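Mandelate racemase/muconate lactonizing enzyme/Enolase superfamily (Rhodobacter sphaeroides, PDB 2HZG) belongs to the mandelate racemase/muconate lactonizing enzyme branch of the enolase superfamily, pairing an N-terminal capping domain with a barrel domain that binds a sodium ion. Local coordinates at residues Phe142-Ala153 against Asp181-Leu190; Ala22-Leu30 against Pro334-Thr342. All coordinates share one frame; numbering follows the deposited sequence.

Contact 1 of 2, residues Phe142-Ala153 against Asp181-Leu190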
loop_
_atom_site.group_PDB
_atom_site.type_symbol
_atom_site.label_atom_id
_atom_site.label_comp_id
_atom_site.label_asym_id
_atom_site.label_seq_id
_atom_site.Cartn_x
_atom_site.Cartn_y
_atom_site.Cartn_z
ATOM N N PHE A 142 3.796 -13.884 -22.261
ATOM C CA PHE A 142 3.098 -14.893 -23.055
ATOM C C PHE A 142 2.399 -14.253 -24.255
ATOM O O PHE A 142 1.739 -13.221 -24.110
ATOM C CB PHE A 142 2.038 -15.624 -22.210
ATOM C CG PHE A 142 2.598 -16.699 -21.333
ATOM C CD1 PHE A 142 3.021 -17.912 -21.887
ATOM C CD2 PHE A 142 2.681 -16.516 -19.947
ATOM C CE1 PHE A 142 3.540 -18.916 -21.098
ATOM C CE2 PHE A 142 3.180 -17.528 -19.135
ATOM C CZ PHE A 142 3.623 -18.736 -19.713
ATOM N N GLY A 143 2.546 -14.874 -25.435
ATOM C CA GLY A 143 1.774 -14.492 -26.607
ATOM C C GLY A 143 0.310 -14.825 -26.402
ATOM O O GLY A 143 -0.038 -15.606 -25.517
ATOM N N ASP A 144 -0.553 -14.230 -27.213
ATOM C CA ASP A 144 -1.984 -14.496 -27.147
ATOM C C ASP A 144 -2.329 -15.914 -27.613
ATOM O O ASP A 144 -3.405 -16.424 -27.298
ATOM C CB ASP A 144 -2.770 -13.444 -27.947
ATOM C CG ASP A 144 -2.691 -12.040 -27.311
ATOM O OD1 ASP A 144 -2.159 -11.912 -26.178
ATOM O OD2 ASP A 144 -3.170 -11.064 -27.943
ATOM N N THR A 145 -1.418 -16.551 -28.349
ATOM C CA THR A 145 -1.613 -17.939 -28.771
ATOM C C THR A 145 -0.331 -18.661 -28.416
ATOM O O THR A 145 0.714 -18.016 -28.252
ATOM C CB THR A 145 -1.862 -18.069 -30.303
ATOM O OG1 THR A 145 -0.722 -17.564 -30.999
ATOM C CG2 THR A 145 -3.107 -17.277 -30.749
ATOM N N PRO A 146 -0.398 -19.992 -28.259
ATOM C CA PRO A 146 0.809 -20.763 -28.002
ATOM C C PRO A 146 1.923 -20.630 -29.048
ATOM O O PRO A 146 3.099 -20.636 -28.676
ATOM C CB PRO A 146 0.280 -22.201 -27.932
ATOM C CG PRO A 146 -1.106 -22.039 -27.436
ATOM C CD PRO A 146 -1.595 -20.852 -28.201
ATOM N N GLN A 147 1.573 -20.548 -30.334
ATOM C CA GLN A 147 2.611 -20.425 -31.348
ATOM C C GLN A 147 3.407 -19.103 -31.188
ATOM O O GLN A 147 4.635 -19.090 -31.342
ATOM C CB GLN A 147 2.033 -20.522 -32.768
ATOM C CG GLN A 147 3.126 -20.555 -33.845
ATOM C CD GLN A 147 3.891 -21.862 -33.822
ATOM O OE1 GLN A 147 3.321 -22.916 -33.492
ATOM N NE2 GLN A 147 5.186 -21.815 -34.174
ATOM N N GLU A 148 2.712 -18.012 -30.877
ATOM C CA GLU A 148 3.400 -16.737 -30.595
ATOM C C GLU A 148 4.412 -16.909 -29.449
ATOM O O GLU A 148 5.560 -16.489 -29.555
ATOM C CB GLU A 148 2.375 -15.633 -30.312
ATOM C CG GLU A 148 1.643 -15.237 -31.607
ATOM C CD GLU A 148 0.455 -14.295 -31.415
ATOM O OE1 GLU A 148 0.574 -13.117 -31.828
ATOM O OE2 GLU A 148 -0.598 -14.732 -30.889
ATOM N N THR A 149 3.994 -17.577 -28.374
ATOM C CA THR A 149 4.875 -17.876 -27.233
ATOM C C THR A 149 6.075 -18.716 -27.660
ATOM O O THR A 149 7.202 -18.398 -27.307
ATOM C CB THR A 149 4.083 -18.578 -26.100
ATOM O OG1 THR A 149 3.125 -17.656 -25.584
ATOM C CG2 THR A 149 4.993 -19.060 -24.965
ATOM N N LEU A 150 5.825 -19.785 -28.425
ATOM C CA LEU A 150 6.917 -20.603 -28.964
ATOM C C LEU A 150 7.935 -19.729 -29.725
ATOM O O LEU A 150 9.139 -19.829 -29.481
ATOM C CB LEU A 150 6.353 -21.707 -29.885
ATOM C CG LEU A 150 7.280 -22.757 -30.494
ATOM C CD1 LEU A 150 6.446 -23.960 -30.958
ATOM C CD2 LEU A 150 8.112 -22.163 -31.658
ATOM N N GLU A 151 7.434 -18.878 -30.624
ATOM C CA GLU A 151 8.290 -18.013 -31.469
ATOM C C GLU A 151 9.136 -17.035 -30.630
ATOM O O GLU A 151 10.333 -16.821 -30.907
ATOM C CB GLU A 151 7.442 -17.228 -32.476
ATOM C CG GLU A 151 6.799 -18.069 -33.626
ATOM C CD GLU A 151 7.826 -18.881 -34.436
ATOM O OE1 GLU A 151 8.969 -18.400 -34.642
ATOM O OE2 GLU A 151 7.502 -20.012 -34.855
ATOM N N ARG A 152 8.510 -16.463 -29.594
ATOM C CA ARG A 152 9.207 -15.632 -28.605
ATOM C C ARG A 152 10.322 -16.367 -27.898
ATOM O O ARG A 152 11.418 -15.811 -27.716
ATOM C CB ARG A 152 8.215 -15.062 -27.576
ATOM C CG ARG A 152 7.290 -14.059 -28.232
ATOM C CD ARG A 152 6.235 -13.509 -27.312
ATOM N NE ARG A 152 5.344 -12.642 -28.079
ATOM C CZ ARG A 152 4.390 -11.879 -27.546
ATOM N NH1 ARG A 152 4.189 -11.876 -26.232
ATOM N NH2 ARG A 152 3.643 -11.113 -28.324
ATOM N N ALA A 153 10.054 -17.605 -27.481
ATOM C CA ALA A 153 11.068 -18.391 -26.789
ATOM C C ALA A 153 12.214 -18.771 -27.746
ATOM O O ALA A 153 13.399 -18.740 -27.362
ATOM C CB ALA A 153 10.446 -19.645 -26.142
ATOM N N ASP A 181 -0.889 -25.639 -22.980
ATOM C CA ASP A 181 -0.512 -25.368 -24.371
ATOM C C ASP A 181 0.535 -24.243 -24.445
ATOM O O ASP A 181 1.524 -24.352 -25.157
ATOM C CB ASP A 181 -1.748 -24.992 -25.179
ATOM C CG ASP A 181 -2.656 -26.204 -25.493
ATOM O OD1 ASP A 181 -2.237 -27.363 -25.297
ATOM O OD2 ASP A 181 -3.801 -25.974 -25.918
ATOM N N GLN A 182 0.313 -23.188 -23.664
ATOM C CA GLN A 182 1.222 -22.043 -23.597
ATOM C C GLN A 182 2.589 -22.425 -23.032
ATOM O O GLN A 182 3.623 -22.060 -23.583
ATOM C CB GLN A 182 0.593 -20.927 -22.746
ATOM C CG GLN A 182 -0.520 -20.174 -23.428
ATOM C CD GLN A 182 0.001 -19.136 -24.438
ATOM O OE1 GLN A 182 1.200 -19.047 -24.688
ATOM N NE2 GLN A 182 -0.900 -18.363 -25.007
ATOM N N ILE A 183 2.579 -23.146 -21.919
ATOM C CA ILE A 183 3.797 -23.492 -21.192
ATOM C C ILE A 183 4.633 -24.495 -21.983
ATOM O O ILE A 183 5.858 -24.378 -22.057
ATOM C CB ILE A 183 3.439 -23.999 -19.754
ATOM C CG1 ILE A 183 2.876 -22.827 -18.908
ATOM C CG2 ILE A 183 4.638 -24.617 -19.060
ATOM C CD1 ILE A 183 2.113 -23.258 -17.631
ATOM N N MET A 184 3.956 -25.477 -22.580
ATOM C CA MET A 184 4.625 -26.458 -23.447
ATOM C C MET A 184 5.224 -25.816 -24.693
ATOM O O MET A 184 6.316 -26.190 -25.112
ATOM C CB MET A 184 3.660 -27.576 -23.826
ATOM C CG MET A 184 3.274 -28.480 -22.651
ATOM S SD MET A 184 4.720 -29.173 -21.817
ATOM C CE MET A 184 4.065 -29.309 -20.151
ATOM N N ALA A 185 4.521 -24.841 -25.258
ATOM C CA ALA A 185 5.024 -24.063 -26.404
ATOM C C ALA A 185 6.273 -23.244 -26.026
ATOM O O ALA A 185 7.247 -23.224 -26.777
ATOM C CB ALA A 185 3.928 -23.176 -26.980
ATOM N N ALA A 186 6.263 -22.625 -24.841
ATOM C CA ALA A 186 7.476 -21.987 -24.287
ATOM C C ALA A 186 8.653 -22.969 -24.195
ATOM O O ALA A 186 9.769 -22.670 -24.647
ATOM C CB ALA A 186 7.180 -21.357 -22.914
ATOM N N ARG A 187 8.408 -24.145 -23.616
ATOM C CA ARG A 187 9.431 -25.176 -23.541
ATOM C C ARG A 187 9.883 -25.610 -24.951
ATOM O O ARG A 187 11.080 -25.791 -25.189
ATOM C CB ARG A 187 8.940 -26.381 -22.719
ATOM C CG ARG A 187 9.914 -27.579 -22.629
ATOM C CD ARG A 187 11.347 -27.205 -22.226
ATOM N NE ARG A 187 11.469 -26.890 -20.811
ATOM C CZ ARG A 187 12.543 -26.347 -20.242
ATOM N NH1 ARG A 187 13.617 -26.029 -20.974
ATOM N NH2 ARG A 187 12.549 -26.111 -18.934
ATOM N N GLU A 188 8.926 -25.771 -25.863
ATOM C CA GLU A 188 9.225 -26.202 -27.235
ATOM C C GLU A 188 10.131 -25.182 -27.921
ATOM O O GLU A 188 11.137 -25.560 -28.532
ATOM C CB GLU A 188 7.940 -26.421 -28.052
ATOM C CG GLU A 188 8.143 -27.267 -29.322
ATOM C CD GLU A 188 6.864 -27.467 -30.134
ATOM O OE1 GLU A 188 5.735 -27.374 -29.565
ATOM O OE2 GLU A 188 6.990 -27.707 -31.366
ATOM N N GLY A 189 9.779 -23.898 -27.820
ATOM C CA GLY A 189 10.596 -22.846 -28.420
ATOM C C GLY A 189 11.966 -22.715 -27.780
ATOM O O GLY A 189 12.960 -22.447 -28.470
ATOM N N LEU A 190 12.032 -22.912 -26.463
ATOM C CA LEU A 190 13.270 -22.690 -25.731
ATOM C C LEU A 190 14.253 -23.820 -25.941
ATOM O O LEU A 190 15.473 -23.605 -25.904
ATOM C CB LEU A 190 13.006 -22.521 -24.222
ATOM C CG LEU A 190 14.210 -22.418 -23.271
ATOM C CD1 LEU A 190 15.108 -21.217 -23.646
ATOM C CD2 LEU A 190 13.766 -22.339 -21.814
#

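Contact 2 of 2, residues Ala22-Leu30 against Pro334-Thr342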
loop_
_atom_site.group_PDB
_atom_site.type_symbol
_atom_site.label_atom_id
_atom_site.label_comp_id
_atom_site.label_asym_id
_atom_site.label_seq_id
_atom_site.Cartn_x
_atom_site.Cartn_y
_atom_site.Cartn_z
ATOM N N ALA A 22 0.073 -6.165 -19.399
ATOM C CA ALA A 22 0.657 -5.983 -18.060
ATOM C C ALA A 22 2.156 -5.712 -18.204
ATOM O O ALA A 22 3.013 -6.533 -17.828
ATOM C CB ALA A 22 0.416 -7.205 -17.196
ATOM N N ASP A 23 2.455 -4.541 -18.748
ATOM C CA ASP A 23 3.789 -4.237 -19.239
ATOM C C ASP A 23 4.135 -2.857 -18.718
ATOM O O ASP A 23 3.619 -1.867 -19.219
ATOM C CB ASP A 23 3.777 -4.264 -20.784
ATOM C CG ASP A 23 5.122 -3.847 -21.406
ATOM O OD1 ASP A 23 6.062 -3.483 -20.665
ATOM O OD2 ASP A 23 5.237 -3.905 -22.657
ATOM N N GLY A 24 4.974 -2.815 -17.680
ATOM C CA GLY A 24 5.399 -1.565 -17.032
ATOM C C GLY A 24 6.343 -0.679 -17.840
ATOM O O GLY A 24 6.706 0.417 -17.402
ATOM N N SER A 25 6.749 -1.128 -19.022
ATOM C CA SER A 25 7.676 -0.337 -19.842
ATOM C C SER A 25 6.971 0.706 -20.707
ATOM O O SER A 25 7.630 1.471 -21.413
ATOM C CB SER A 25 8.576 -1.253 -20.694
ATOM O OG SER A 25 7.857 -1.834 -21.771
ATOM N N GLN A 26 5.641 0.762 -20.626
ATOM C CA GLN A 26 4.845 1.657 -21.482
ATOM C C GLN A 26 4.851 3.105 -21.025
ATOM O O GLN A 26 4.567 3.995 -21.809
ATOM C CB GLN A 26 3.398 1.173 -21.579
ATOM C CG GLN A 26 3.267 -0.262 -22.083
ATOM C CD GLN A 26 1.806 -0.613 -22.335
ATOM O OE1 GLN A 26 1.239 -0.214 -23.346
ATOM N NE2 GLN A 26 1.203 -1.367 -21.422
ATOM N N ASP A 27 5.141 3.325 -19.749
ATOM C CA ASP A 27 5.259 4.671 -19.224
ATOM C C ASP A 27 6.293 4.673 -18.110
ATOM O O ASP A 27 6.837 3.608 -17.782
ATOM C CB ASP A 27 3.882 5.302 -18.852
ATOM C CG ASP A 27 3.349 4.872 -17.491
ATOM O OD1 ASP A 27 3.928 3.998 -16.836
ATOM O OD2 ASP A 27 2.331 5.461 -17.057
ATOM N N ALA A 28 6.628 5.852 -17.596
ATOM C CA ALA A 28 7.665 5.966 -16.569
ATOM C C ALA A 28 7.500 7.252 -15.787
ATOM O O ALA A 28 6.969 8.237 -16.295
ATOM C CB ALA A 28 9.096 5.913 -17.194
ATOM N N LEU A 29 7.952 7.231 -14.540
ATOM C CA LEU A 29 8.147 8.467 -13.804
ATOM C C LEU A 29 9.630 8.561 -13.451
ATOM O O LEU A 29 10.122 7.788 -12.635
ATOM C CB LEU A 29 7.258 8.563 -12.553
ATOM C CG LEU A 29 7.442 9.886 -11.765
ATOM C CD1 LEU A 29 7.007 11.122 -12.555
ATOM C CD2 LEU A 29 6.683 9.828 -10.458
ATOM N N LEU A 30 10.336 9.485 -14.104
ATOM C CA LEU A 30 11.759 9.685 -13.840
ATOM C C LEU A 30 11.946 10.835 -12.854
ATOM O O LEU A 30 11.148 11.763 -12.802
ATOM C CB LEU A 30 12.523 9.964 -15.145
ATOM C CG LEU A 30 12.586 8.874 -16.229
ATOM C CD1 LEU A 30 13.623 9.270 -17.277
ATOM C CD2 LEU A 30 12.952 7.504 -15.655
ATOM N N PRO A 334 11.287 -4.781 -24.184
ATOM C CA PRO A 334 10.651 -3.595 -23.606
ATOM C C PRO A 334 10.116 -2.634 -24.683
ATOM O O PRO A 334 10.599 -2.650 -25.832
ATOM C CB PRO A 334 11.780 -2.947 -22.781
ATOM C CG PRO A 334 13.032 -3.379 -23.439
ATOM C CD PRO A 334 12.761 -4.751 -24.050
ATOM N N GLN A 335 9.127 -1.818 -24.320
ATOM C CA GLN A 335 8.694 -0.728 -25.184
ATOM C C GLN A 335 9.861 0.212 -25.481
ATOM O O GLN A 335 10.812 0.296 -24.716
ATOM C CB GLN A 335 7.544 0.079 -24.574
ATOM C CG GLN A 335 6.287 -0.735 -24.299
ATOM C CD GLN A 335 5.764 -1.453 -25.523
ATOM O OE1 GLN A 335 5.826 -0.940 -26.642
ATOM N NE2 GLN A 335 5.247 -2.644 -25.317
ATOM N N GLN A 336 9.777 0.895 -26.614
ATOM C CA GLN A 336 10.820 1.819 -27.043
ATOM C C GLN A 336 11.147 2.860 -25.976
ATOM O O GLN A 336 12.308 3.265 -25.844
ATOM C CB GLN A 336 10.431 2.534 -28.351
ATOM C CG GLN A 336 11.649 3.208 -29.024
ATOM C CD GLN A 336 12.668 2.186 -29.474
ATOM O OE1 GLN A 336 12.308 1.164 -30.056
ATOM N NE2 GLN A 336 13.939 2.446 -29.216
ATOM N N LEU A 337 10.130 3.304 -25.231
ATOM C CA LEU A 337 10.352 4.270 -24.154
ATOM C C LEU A 337 11.455 3.790 -23.236
ATOM O O LEU A 337 12.400 4.527 -22.986
ATOM C CB LEU A 337 9.065 4.549 -23.343
ATOM C CG LEU A 337 9.224 5.330 -22.024
ATOM C CD1 LEU A 337 9.945 6.676 -22.188
ATOM C CD2 LEU A 337 7.852 5.524 -21.343
ATOM N N ALA A 338 11.343 2.551 -22.756
ATOM C CA ALA A 338 12.314 1.988 -21.810
ATOM C C ALA A 338 13.729 1.922 -22.377
ATOM O O ALA A 338 14.703 2.226 -21.664
ATOM C CB ALA A 338 11.861 0.605 -21.335
ATOM N N LEU A 339 13.835 1.505 -23.645
ATOM C CA LEU A 339 15.100 1.526 -24.402
ATOM C C LEU A 339 15.692 2.942 -24.461
ATOM O O LEU A 339 16.891 3.123 -24.235
ATOM C CB LEU A 339 14.905 0.968 -25.835
ATOM C CG LEU A 339 14.460 -0.503 -25.990
ATOM C CD1 LEU A 339 14.218 -0.884 -27.457
ATOM C CD2 LEU A 339 15.487 -1.465 -25.373
ATOM N N ASP A 340 14.853 3.937 -24.738
ATOM C CA ASP A 340 15.342 5.300 -25.033
ATOM C C ASP A 340 15.710 6.087 -23.794
ATOM O O ASP A 340 16.409 7.111 -23.892
ATOM C CB ASP A 340 14.289 6.094 -25.799
ATOM C CG ASP A 340 14.092 5.599 -27.231
ATOM O OD1 ASP A 340 14.760 4.606 -27.631
ATOM O OD2 ASP A 340 13.239 6.205 -27.934
ATOM N N ILE A 341 15.253 5.614 -22.629
ATOM C CA ILE A 341 15.437 6.358 -21.362
ATOM C C ILE A 341 16.915 6.558 -21.005
ATOM O O ILE A 341 17.294 7.599 -20.478
ATOM C CB ILE A 341 14.632 5.712 -20.176
ATOM C CG1 ILE A 341 13.179 6.243 -20.168
ATOM C CG2 ILE A 341 15.323 5.982 -18.802
ATOM C CD1 ILE A 341 12.196 5.429 -19.203
ATOM N N THR A 342 17.745 5.552 -21.248
ATOM C CA THR A 342 19.176 5.725 -21.026
ATOM C C THR A 342 19.915 5.835 -22.363
ATOM O O THR A 342 19.535 5.179 -23.361
ATOM C CB THR A 342 19.791 4.608 -20.173
ATOM O OG1 THR A 342 19.560 3.342 -20.795
ATOM C CG2 THR A 342 19.206 4.608 -18.760
#

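Contact 1 of 2, residues Phe142-Ala153 against Asp181-Leu190
Thr-149 OG1 donates to Gln-182 OE1 in the carbonyl plane, a short bond of 2.5 Å. The other end of the same amide, Gln-182 NE2, gives a bent bond to Gly-143 O (2.9 Å, 134° at the hydrogen), approaching from above that carbonyl's plane. Thr-149 OG1 in turn accepts from Gly-143 N, so one buried amide and one hydroxyl tie the loop after strand 135-141 to both helices, and the two bonds fix the amide's rotation. Gln-182 gets there by bending at chi2 (-78°), which swings its amide across the threonine. The Phe-142 ring slides past the Gln-182 side chain in the opposite direction, its CD1 3.5 Å from Gln-182 OE1.

Beyond this polar knot the axes of segments 146-153 and 181-190 come within 7.0 Å and cross at -30°. Small residues permit it: Ala-185 CB sits 3.2 Å from Pro-146 O, and Gly-189 CA makes a CA-H...O contact with Leu-150 O. Ala-153 CB rests on the backbone at Ala-186 and Leu-190, while Leu-150 CD1 reaches over the Glu-188 carboxylate.

These are successive outer helices of the TIM barrel, side by side around strand 163-167; Ala-153 and Ala-186 both touch Phe-166 of that strand, and Leu-190 also packs on Leu-196 of strand 195-199.

Contact 2 of 2, residues Ala22-Leu30 against Pro334-Thr342
Ser-25 and Asp-23 hold Gln-335 by two nearly straight hydrogen bonds. Its backbone N donates to Ser-25 OG (2.8 Å, 168°), and its side-chain NE2 donates to Asp-23 OD2 (2.9 Å, 175°); Asp-23 OD2 is met nearly along its C-O axis and lies in the plane of the Gln-335 amide. Gln-335 CG, set beside the backbone N by chi1, lies 3.2 Å from Ser-25 OG; the bend at chi2 (-56°) then turns the amide to Asp-23.

Within the loop, the other carboxylate oxygen, Asp-23 OD1, accepts from both Ser-25 N and Ser-25 OG, which arrive from the same face of its plane. The first of these bonds closes an Asx turn; through the second, Ser-25 OG donates to Asp-23 OD1 while it accepts from Gln-335 N. Asp-23 is thus both a direct partner of Gln-335 and the residue that positions Ser-25. Ser-25 CB also meets Ala-338 CB.

The contact joins the two domains of the enolase-superfamily fold. Residues 22-30 run from a loop into the middle strand of the N-terminal antiparallel sheet, and Gln-335 is the N-cap residue of the short helix 336-340, which follows barrel strand 327-331.

Apolar packing continues along the strand. Leu-337 CD2 presses on the backbone at Asp-27 CA (3.5 Å), and Ile-341 sends CD1 to Ala-28 CB (3.7 Å) and CG2 to Leu-30 CD1 (4.0 Å). Leu-371 of helix 368-374 also packs on Leu-30, while Asp-27 turns its carboxylate to Ser-60 of the second subunit.

Contact 1 belongs wholly to the barrel, whereas contact 2 bridges the N-terminal domain and the barrel. The chain between the two segments of contact 2 includes both segments of contact 1. Their centres lie 24 Å apart, and the nearest atoms are about 9 Å apart. Strands 135-141 and 327-331, which lead into Phe-142 and toward Pro-334, are neighbours in the parallel sheet. The side chain of Phe-142 is about 10 Å from a bound sodium ion and that of Asp-23 about 11 Å from one. Asp-199, Glu-227 and Glu-254, the residues of the sodium site, lie in neither contact.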